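Local coordinates for AT-rich interactive domain-containing protein 4 (Arabidopsis thaliana, PDB 6LQF) that reads H3K4me3-marked histone tails and DNA through an ARID-PHD cassette and, as an ISWI component, helps regulate the floral transition, at residues 35-40 / 116-121; 44-47 / 53-56; 71-76 / 121-126. All coordinates share one frame; numbering follows the deposited sequence.

Interaction 1: 35-40 / 116-121; sequences QFLLIR and ETYLLE
Phe36 and Leu37, on the last turn of helix 26-39 in this ARID domain, a helical DNA-binding fold, pack against the joint where helix 107-118 gives way to helix 120-124, while Arg40 meets Glu121 farther out. The inner half is snug. With CG anti to the backbone N (chi1 177°), the Phe36 ring reaches across to the second helix: CE2 lies 3.8 Å from Glu121 CB, which sits in the ring plane at its edge, and CZ approaches Glu121 O obliquely at 3.5 Å. Leu37 divides its two methyls, CD2 coming within 3.8 Å of the carbonyl oxygen of Tyr118 and CD1 within 4.1 Å of Tyr118 CD1 at the edge of that ring. His14 and Tyr122 meet Phe36 edge-to-face.

The solvent side is held more loosely. Arg40, bent at chi2 and chi3, lays its guanidinium almost flat on the Glu121 carboxylate, the planes 18° apart. The salt bridge, Arg40 NH2 to Glu121 OE1 at 3.4 Å, rests on charge alone, since no N-H points at that oxygen, whose hydrogen bond is made with His42 NE2. Glu121 OE1 stands 3.3 Å above the Arg40 guanidinium plane, displaced toward its rim.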
loop_
_atom_site.group_PDB
_atom_site.type_symbol
_atom_site.label_atom_id
_atom_site.label_comp_id
_atom_site.label_asym_id
_atom_site.label_seq_id
_atom_site.Cartn_x
_atom_site.Cartn_y
_atom_site.Cartn_z
ATOM N N GLN A 35 -3.929 -5.624 -18.875
ATOM C CA GLN A 35 -4.307 -6.907 -19.484
ATOM C C GLN A 35 -5.348 -7.620 -18.617
ATOM O O GLN A 35 -6.329 -8.199 -19.107
ATOM C CB GLN A 35 -3.084 -7.787 -19.681
ATOM C CG GLN A 35 -3.403 -9.097 -20.396
ATOM C CD GLN A 35 -2.371 -10.170 -20.125
ATOM O OE1 GLN A 35 -1.170 -9.955 -20.292
ATOM N NE2 GLN A 35 -2.834 -11.331 -19.690
ATOM N N PHE A 36 -5.167 -7.525 -17.307
ATOM C CA PHE A 36 -6.081 -8.161 -16.351
ATOM C C PHE A 36 -7.451 -7.526 -16.439
ATOM O O PHE A 36 -8.458 -8.218 -16.440
ATOM C CB PHE A 36 -5.531 -8.015 -14.910
ATOM C CG PHE A 36 -6.439 -8.566 -13.870
ATOM C CD1 PHE A 36 -6.453 -9.916 -13.623
ATOM C CD2 PHE A 36 -7.302 -7.722 -13.139
ATOM C CE1 PHE A 36 -7.336 -10.456 -12.681
ATOM C CE2 PHE A 36 -8.156 -8.260 -12.198
ATOM C CZ PHE A 36 -8.154 -9.614 -11.966
ATOM N N LEU A 37 -7.525 -6.202 -16.439
ATOM C CA LEU A 37 -8.803 -5.501 -16.513
ATOM C C LEU A 37 -9.535 -5.879 -17.794
ATOM O O LEU A 37 -10.756 -6.064 -17.755
ATOM C CB LEU A 37 -8.602 -3.983 -16.462
ATOM C CG LEU A 37 -8.139 -3.539 -15.065
ATOM C CD1 LEU A 37 -7.809 -2.049 -15.096
ATOM C CD2 LEU A 37 -9.175 -3.818 -13.987
ATOM N N LEU A 38 -8.802 -6.044 -18.895
ATOM C CA LEU A 38 -9.474 -6.456 -20.154
ATOM C C LEU A 38 -9.980 -7.891 -20.074
ATOM O O LEU A 38 -11.102 -8.189 -20.518
ATOM C CB LEU A 38 -8.536 -6.290 -21.360
ATOM C CG LEU A 38 -8.261 -4.831 -21.676
ATOM C CD1 LEU A 38 -7.341 -4.753 -22.874
ATOM C CD2 LEU A 38 -9.548 -4.091 -21.969
ATOM N N ILE A 39 -9.199 -8.803 -19.524
ATOM C CA ILE A 39 -9.677 -10.180 -19.441
ATOM C C ILE A 39 -10.886 -10.320 -18.476
ATOM O O ILE A 39 -11.757 -11.211 -18.670
ATOM C CB ILE A 39 -8.513 -11.122 -19.057
ATOM C CG1 ILE A 39 -8.750 -12.517 -19.615
ATOM C CG2 ILE A 39 -8.312 -11.174 -17.572
ATOM C CD1 ILE A 39 -9.087 -12.522 -21.082
ATOM N N ARG A 40 -11.010 -9.404 -17.520
ATOM C CA ARG A 40 -12.154 -9.389 -16.626
ATOM C C ARG A 40 -13.365 -8.621 -17.184
ATOM O O ARG A 40 -14.409 -8.491 -16.546
ATOM C CB ARG A 40 -11.722 -8.802 -15.288
ATOM C CG ARG A 40 -10.729 -9.734 -14.494
ATOM C CD ARG A 40 -11.370 -11.055 -14.092
ATOM N NE ARG A 40 -12.539 -10.793 -13.261
ATOM C CZ ARG A 40 -12.576 -10.880 -11.925
ATOM N NH1 ARG A 40 -11.528 -11.286 -11.229
ATOM N NH2 ARG A 40 -13.706 -10.594 -11.286
ATOM N N GLU A 116 -10.772 0.092 -5.237
ATOM C CA GLU A 116 -11.869 -0.789 -5.623
ATOM C C GLU A 116 -12.069 -0.874 -7.141
ATOM O O GLU A 116 -12.291 -1.961 -7.680
ATOM C CB GLU A 116 -13.166 -0.307 -4.984
ATOM C CG GLU A 116 -13.183 -0.644 -3.511
ATOM C CD GLU A 116 -14.403 -0.113 -2.787
ATOM O OE1 GLU A 116 -15.032 0.855 -3.280
ATOM O OE2 GLU A 116 -14.725 -0.663 -1.716
ATOM N N THR A 117 -12.003 0.253 -7.845
ATOM C CA THR A 117 -12.202 0.264 -9.310
ATOM C C THR A 117 -11.089 -0.476 -10.052
ATOM O O THR A 117 -11.357 -1.309 -10.943
ATOM C CB THR A 117 -12.272 1.736 -9.762
ATOM O OG1 THR A 117 -13.385 2.357 -9.088
ATOM C CG2 THR A 117 -12.447 1.883 -11.313
ATOM N N TYR A 118 -9.816 -0.146 -9.749
ATOM C CA TYR A 118 -8.731 -0.583 -10.601
ATOM C C TYR A 118 -7.971 -1.785 -10.083
ATOM O O TYR A 118 -7.354 -2.534 -10.869
ATOM C CB TYR A 118 -7.722 0.563 -10.816
ATOM C CG TYR A 118 -8.235 1.674 -11.681
ATOM C CD1 TYR A 118 -8.219 1.544 -13.074
ATOM C CD2 TYR A 118 -8.731 2.856 -11.117
ATOM C CE1 TYR A 118 -8.695 2.559 -13.887
ATOM C CE2 TYR A 118 -9.198 3.906 -11.927
ATOM C CZ TYR A 118 -9.190 3.724 -13.315
ATOM O OH TYR A 118 -9.631 4.746 -14.134
ATOM N N LEU A 119 -7.944 -1.961 -8.730
ATOM C CA LEU A 119 -6.902 -2.822 -8.149
ATOM C C LEU A 119 -7.403 -3.948 -7.261
ATOM O O LEU A 119 -6.642 -4.892 -7.009
ATOM C CB LEU A 119 -5.917 -1.950 -7.334
ATOM C CG LEU A 119 -5.096 -0.940 -8.147
ATOM C CD1 LEU A 119 -4.284 -0.003 -7.177
ATOM C CD2 LEU A 119 -4.187 -1.727 -9.062
ATOM N N LEU A 120 -8.662 -3.933 -6.812
ATOM C CA LEU A 120 -9.050 -4.938 -5.824
ATOM C C LEU A 120 -9.110 -6.366 -6.388
ATOM O O LEU A 120 -8.543 -7.323 -5.820
ATOM C CB LEU A 120 -10.380 -4.540 -5.226
ATOM C CG LEU A 120 -10.808 -5.473 -4.123
ATOM C CD1 LEU A 120 -9.786 -5.612 -2.996
ATOM C CD2 LEU A 120 -12.102 -4.885 -3.569
ATOM N N GLU A 121 -9.770 -6.516 -7.546
ATOM C CA GLU A 121 -9.774 -7.821 -8.193
ATOM C C GLU A 121 -8.372 -8.264 -8.570
ATOM O O GLU A 121 -8.005 -9.419 -8.429
ATOM C CB GLU A 121 -10.663 -7.782 -9.446
ATOM C CG GLU A 121 -12.107 -7.532 -9.050
ATOM C CD GLU A 121 -13.064 -7.464 -10.233
ATOM O OE1 GLU A 121 -12.610 -7.401 -11.410
ATOM O OE2 GLU A 121 -14.284 -7.504 -9.951
#

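Interaction 2: 44-47 / 53-56; sequences RLVP and EFPD
The ring of Phe54 presents an edge to two residues of 44-47 at once, the carbonyl of Leu45 and the pyrrolidine of Pro47. Leu45 O lies in the ring plane, 3.4 Å from Phe54 CE1, so the partly negative oxygen faces the hydrogen-bearing rim of the ring and not its electron-rich face. Pro47 comes to the same rim with its CD, 4.1 Å from Phe54 CD1, and the two side chains cross at about a right angle. Val46 CA stands obliquely to the ring, while Val46 CG2 comes within 4.4 Å of Phe54 CE1. A chi1 of 175°, which puts CG on the far side from the backbone N, carries the ring to this place. A cis peptide bond follows Phe54, and Pro55 CB rests over one face of the ring. The contact draws together two parts of the long loop between helix 26-39 and strand 58-59 of the ARID domain, and Phe54 anchors it in the helical core, where Val33, Met34, Leu37, Leu66 and Tyr118 surround the ring.

Pro47 CG, next to CD in the pyrrolidine, lies 3.5 Å from Glu53 O and 3.8 Å from Asp56 CB. With an alanine here, CG and CD would be gone, and a gap would probably open between the Glu53 carbonyl, Asp56 CB and the Phe54 rim. One water spans the two backbones, donating to Leu45 O (2.8 Å) and accepting from Asp56 N. Next to this bridge in the chain, Arg44 packs on a phosphate of the bound DNA.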
loop_
_atom_site.group_PDB
_atom_site.type_symbol
_atom_site.label_atom_id
_atom_site.label_comp_id
_atom_site.label_asym_id
_atom_site.label_seq_id
_atom_site.Cartn_x
_atom_site.Cartn_y
_atom_site.Cartn_z
ATOM N N ARG A 44 -14.133 -0.376 -20.135
ATOM C CA ARG A 44 -14.207 1.086 -19.981
ATOM C C ARG A 44 -13.041 1.674 -19.176
ATOM O O ARG A 44 -12.752 2.881 -19.260
ATOM C CB ARG A 44 -15.526 1.481 -19.321
ATOM C CG ARG A 44 -15.587 1.195 -17.837
ATOM C CD ARG A 44 -16.805 1.840 -17.175
ATOM N NE ARG A 44 -16.607 1.938 -15.732
ATOM C CZ ARG A 44 -16.171 3.041 -15.126
ATOM N NH1 ARG A 44 -15.907 4.128 -15.847
ATOM N NH2 ARG A 44 -16.011 3.063 -13.804
ATOM N N LEU A 45 -12.353 0.814 -18.417
ATOM C CA LEU A 45 -11.208 1.257 -17.606
ATOM C C LEU A 45 -9.893 1.350 -18.372
ATOM O O LEU A 45 -8.931 1.887 -17.826
ATOM C CB LEU A 45 -11.001 0.315 -16.422
ATOM C CG LEU A 45 -12.213 0.235 -15.514
ATOM C CD1 LEU A 45 -11.878 -0.647 -14.324
ATOM C CD2 LEU A 45 -12.606 1.620 -15.051
ATOM N N VAL A 46 -9.838 0.845 -19.609
ATOM C CA VAL A 46 -8.616 0.872 -20.395
ATOM C C VAL A 46 -8.877 1.688 -21.665
ATOM O O VAL A 46 -9.428 1.167 -22.626
ATOM C CB VAL A 46 -8.133 -0.547 -20.767
ATOM C CG1 VAL A 46 -6.818 -0.473 -21.517
ATOM C CG2 VAL A 46 -7.953 -1.393 -19.498
ATOM N N PRO A 47 -8.502 2.972 -21.648
ATOM C CA PRO A 47 -8.767 3.878 -22.762
ATOM C C PRO A 47 -7.920 3.531 -23.993
ATOM O O PRO A 47 -6.877 2.872 -23.909
ATOM C CB PRO A 47 -8.353 5.252 -22.196
ATOM C CG PRO A 47 -8.089 5.064 -20.726
ATOM C CD PRO A 47 -7.704 3.612 -20.579
ATOM N N GLU A 53 -1.950 6.478 -21.883
ATOM C CA GLU A 53 -3.251 7.029 -21.495
ATOM C C GLU A 53 -3.947 6.346 -20.286
ATOM O O GLU A 53 -5.108 6.667 -19.975
ATOM C CB GLU A 53 -4.220 6.946 -22.669
ATOM C CG GLU A 53 -3.664 7.517 -23.986
ATOM C CD GLU A 53 -3.665 9.048 -24.039
ATOM O OE1 GLU A 53 -3.032 9.607 -24.963
ATOM O OE2 GLU A 53 -4.294 9.690 -23.170
ATOM N N PHE A 54 -3.276 5.382 -19.661
ATOM C CA PHE A 54 -3.882 4.587 -18.569
ATOM C C PHE A 54 -3.311 4.994 -17.228
ATOM O O PHE A 54 -2.068 5.072 -17.109
ATOM C CB PHE A 54 -3.614 3.110 -18.810
ATOM C CG PHE A 54 -4.093 2.236 -17.700
ATOM C CD1 PHE A 54 -5.417 1.902 -17.596
ATOM C CD2 PHE A 54 -3.211 1.771 -16.766
ATOM C CE1 PHE A 54 -5.881 1.119 -16.559
ATOM C CE2 PHE A 54 -3.631 0.987 -15.704
ATOM C CZ PHE A 54 -5.027 0.657 -15.610
ATOM N N PRO A 55 -4.138 5.193 -16.199
ATOM C CA PRO A 55 -5.619 5.214 -16.239
ATOM C C PRO A 55 -6.138 6.588 -16.604
ATOM O O PRO A 55 -5.404 7.544 -16.565
ATOM C CB PRO A 55 -6.004 4.883 -14.801
ATOM C CG PRO A 55 -4.927 5.584 -13.996
ATOM C CD PRO A 55 -3.639 5.352 -14.818
ATOM N N ASP A 56 -7.413 6.678 -16.979
ATOM C CA ASP A 56 -8.058 7.962 -17.218
ATOM C C ASP A 56 -8.703 8.475 -15.962
ATOM O O ASP A 56 -9.933 8.518 -15.834
ATOM C CB ASP A 56 -9.117 7.785 -18.304
ATOM C CG ASP A 56 -9.709 9.091 -18.773
ATOM O OD1 ASP A 56 -9.175 10.172 -18.443
ATOM O OD2 ASP A 56 -10.717 9.024 -19.508
HETATM O O HOH W 1 -9.187 4.449 -16.812
#

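Interaction 3: 71-76 / 121-126; sequences REVVSR and EYEYAH. With ZN (zinc ion), chain E.
Glu123 is a buried acid that meets the facing helix through its aliphatic part: its CG lies 4.1 Å from Val74 CG1, the two side chains lying alongside and running antiparallel, with no hydrogen bond between the segments. Its CG turned away from the backbone N (chi1 179°), the extended chain carries the carboxylate past Val74 toward Val73, and OE1 is satisfied by Tyr115 OH.

Other polar groups are engaged away from this point. In 121-126, His126 NE2 binds the zinc ion at 2.0 Å, alongside His14, Cys16 and Asp32, while His126 ND1 donates to Tyr122 O at 2.8 Å, a bond close to the imidazole plane that, with the zinc bond, helps fix the rotation of the ring. Arg76 NH1 reaches Glu72 OE1 at 2.8 Å, nearly straight (169°) and on the anti lone pair; Glu72 OE1 also forms a salt bridge with a basic side chain of the bound histone peptide, and Arg76 NE a hydrogen bond with the peptide backbone.

The contact joins the close of helix 66-74 to helix 120-124, with Tyr115 of helix 107-118 packed on both valines and Trp87 of helix 87-91 against Val73.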
loop_
_atom_site.group_PDB
_atom_site.type_symbol
_atom_site.label_atom_id
_atom_site.label_comp_id
_atom_site.label_asym_id
_atom_site.label_seq_id
_atom_site.Cartn_x
_atom_site.Cartn_y
_atom_site.Cartn_z
ATOM N N ARG A 71 1.377 -0.709 -4.266
ATOM C CA ARG A 71 2.506 -1.169 -3.414
ATOM C C ARG A 71 2.259 -0.824 -1.948
ATOM O O ARG A 71 2.518 -1.667 -1.057
ATOM C CB ARG A 71 3.819 -0.573 -3.885
ATOM C CG ARG A 71 4.208 -1.173 -5.240
ATOM C CD ARG A 71 5.619 -0.942 -5.638
ATOM N NE ARG A 71 5.928 0.459 -5.727
ATOM C CZ ARG A 71 7.155 0.914 -5.986
ATOM N NH1 ARG A 71 8.161 0.051 -6.151
ATOM N NH2 ARG A 71 7.384 2.221 -6.072
ATOM N N GLU A 72 1.732 0.372 -1.691
ATOM C CA GLU A 72 1.561 0.768 -0.302
ATOM C C GLU A 72 0.456 -0.039 0.380
ATOM O O GLU A 72 0.529 -0.362 1.591
ATOM C CB GLU A 72 1.246 2.251 -0.188
ATOM C CG GLU A 72 2.433 3.143 -0.583
ATOM C CD GLU A 72 3.763 2.777 0.119
ATOM O OE1 GLU A 72 3.744 2.460 1.331
ATOM O OE2 GLU A 72 4.864 2.820 -0.519
ATOM N N VAL A 73 -0.563 -0.424 -0.348
ATOM C CA VAL A 73 -1.670 -1.174 0.249
ATOM C C VAL A 73 -1.319 -2.640 0.420
ATOM O O VAL A 73 -1.565 -3.200 1.530
ATOM C CB VAL A 73 -2.954 -1.039 -0.604
ATOM C CG1 VAL A 73 -4.050 -2.045 -0.122
ATOM C CG2 VAL A 73 -3.467 0.390 -0.473
ATOM N N VAL A 74 -0.662 -3.253 -0.574
ATOM C CA VAL A 74 -0.442 -4.695 -0.410
ATOM C C VAL A 74 0.674 -4.925 0.619
ATOM O O VAL A 74 0.672 -5.952 1.308
ATOM C CB VAL A 74 -0.153 -5.438 -1.702
ATOM C CG1 VAL A 74 -1.372 -5.261 -2.627
ATOM C CG2 VAL A 74 1.126 -4.907 -2.412
ATOM N N SER A 75 1.600 -3.968 0.765
ATOM C CA SER A 75 2.683 -4.114 1.788
ATOM C C SER A 75 2.109 -4.085 3.196
ATOM O O SER A 75 2.787 -4.555 4.137
ATOM C CB SER A 75 3.718 -3.034 1.620
ATOM O OG SER A 75 3.236 -1.768 1.984
ATOM N N ARG A 76 0.887 -3.566 3.350
ATOM C CA ARG A 76 0.231 -3.501 4.661
ATOM C C ARG A 76 -0.852 -4.553 4.861
ATOM O O ARG A 76 -1.591 -4.531 5.868
ATOM C CB ARG A 76 -0.358 -2.120 4.885
ATOM C CG ARG A 76 0.775 -1.083 5.038
ATOM C CD ARG A 76 0.227 0.296 5.127
ATOM N NE ARG A 76 1.267 1.263 5.488
ATOM C CZ ARG A 76 2.085 1.837 4.614
ATOM N NH1 ARG A 76 2.016 1.534 3.330
ATOM N NH2 ARG A 76 2.990 2.714 5.023
ATOM N N GLU A 121 -9.770 -6.516 -7.546
ATOM C CA GLU A 121 -9.774 -7.821 -8.193
ATOM C C GLU A 121 -8.372 -8.264 -8.570
ATOM O O GLU A 121 -8.005 -9.419 -8.429
ATOM C CB GLU A 121 -10.663 -7.782 -9.446
ATOM C CG GLU A 121 -12.107 -7.532 -9.050
ATOM C CD GLU A 121 -13.064 -7.464 -10.233
ATOM O OE1 GLU A 121 -12.610 -7.401 -11.410
ATOM O OE2 GLU A 121 -14.284 -7.504 -9.951
ATOM N N TYR A 122 -7.591 -7.296 -9.040
ATOM C CA TYR A 122 -6.174 -7.597 -9.346
ATOM C C TYR A 122 -5.430 -8.118 -8.135
ATOM O O TYR A 122 -4.695 -9.102 -8.224
ATOM C CB TYR A 122 -5.491 -6.356 -9.911
ATOM C CG TYR A 122 -4.060 -6.592 -10.391
ATOM C CD1 TYR A 122 -2.968 -6.504 -9.491
ATOM C CD2 TYR A 122 -3.808 -6.862 -11.735
ATOM C CE1 TYR A 122 -1.701 -6.736 -9.903
ATOM C CE2 TYR A 122 -2.512 -7.076 -12.191
ATOM C CZ TYR A 122 -1.484 -7.020 -11.271
ATOM O OH TYR A 122 -0.199 -7.249 -11.694
ATOM N N GLU A 123 -5.639 -7.464 -6.994
ATOM C CA GLU A 123 -4.968 -7.914 -5.749
ATOM C C GLU A 123 -5.322 -9.378 -5.446
ATOM O O GLU A 123 -4.431 -10.181 -5.152
ATOM C CB GLU A 123 -5.385 -7.037 -4.570
ATOM C CG GLU A 123 -4.734 -7.494 -3.233
ATOM C CD GLU A 123 -5.480 -6.909 -1.996
ATOM O OE1 GLU A 123 -5.641 -5.670 -1.887
ATOM O OE2 GLU A 123 -5.914 -7.689 -1.130
ATOM N N TYR A 124 -6.619 -9.704 -5.533
ATOM C CA TYR A 124 -7.032 -11.079 -5.235
ATOM C C TYR A 124 -6.403 -12.097 -6.224
ATOM O O TYR A 124 -6.141 -13.251 -5.878
ATOM C CB TYR A 124 -8.548 -11.208 -5.291
ATOM C CG TYR A 124 -9.357 -10.387 -4.281
ATOM C CD1 TYR A 124 -8.799 -9.900 -3.109
ATOM C CD2 TYR A 124 -10.683 -10.049 -4.566
ATOM C CE1 TYR A 124 -9.582 -9.155 -2.192
ATOM C CE2 TYR A 124 -11.450 -9.311 -3.684
ATOM C CZ TYR A 124 -10.906 -8.858 -2.508
ATOM O OH TYR A 124 -11.744 -8.115 -1.684
ATOM N N ALA A 125 -6.194 -11.668 -7.470
ATOM C CA ALA A 125 -5.635 -12.595 -8.470
ATOM C C ALA A 125 -4.109 -12.666 -8.503
ATOM O O ALA A 125 -3.539 -13.339 -9.370
ATOM C CB ALA A 125 -6.131 -12.226 -9.859
ATOM N N HIS A 126 -3.438 -11.976 -7.585
ATOM C CA HIS A 126 -1.971 -12.025 -7.538
ATOM C C HIS A 126 -1.502 -12.396 -6.140
ATOM O O HIS A 126 -2.342 -12.642 -5.266
ATOM C CB HIS A 126 -1.379 -10.703 -8.021
ATOM C CG HIS A 126 -1.585 -10.496 -9.478
ATOM N ND1 HIS A 126 -2.789 -10.056 -9.996
ATOM C CD2 HIS A 126 -0.783 -10.758 -10.541
ATOM C CE1 HIS A 126 -2.709 -10.036 -11.320
ATOM N NE2 HIS A 126 -1.512 -10.469 -11.672
HETATM ZN ZN ZN E . -0.833 -10.683 -13.582
#

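How the interactions relate
From the N terminus, helix 26-39 comes first, and interaction 1 closes the longest of the three loops by returning 116-121 to its C-terminal end. Interaction 2 falls within that loop, drawing 44-47 and 53-56 together in the stretch that follows helix 26-39; the two touch, for instance where Leu37 CD1 meets Phe54 CZ. Helix 66-74 follows, and interaction 3 links its end to 121-126. Its segments alternate with those of interaction 1, so the two cross, sharing Glu121 and helix 120-124, and Phe36 also packs on Ala125. Interactions 2 and 3 stand in series and do not touch. Together they tie the loop near the DNA, the helical core and a zinc site into one domain.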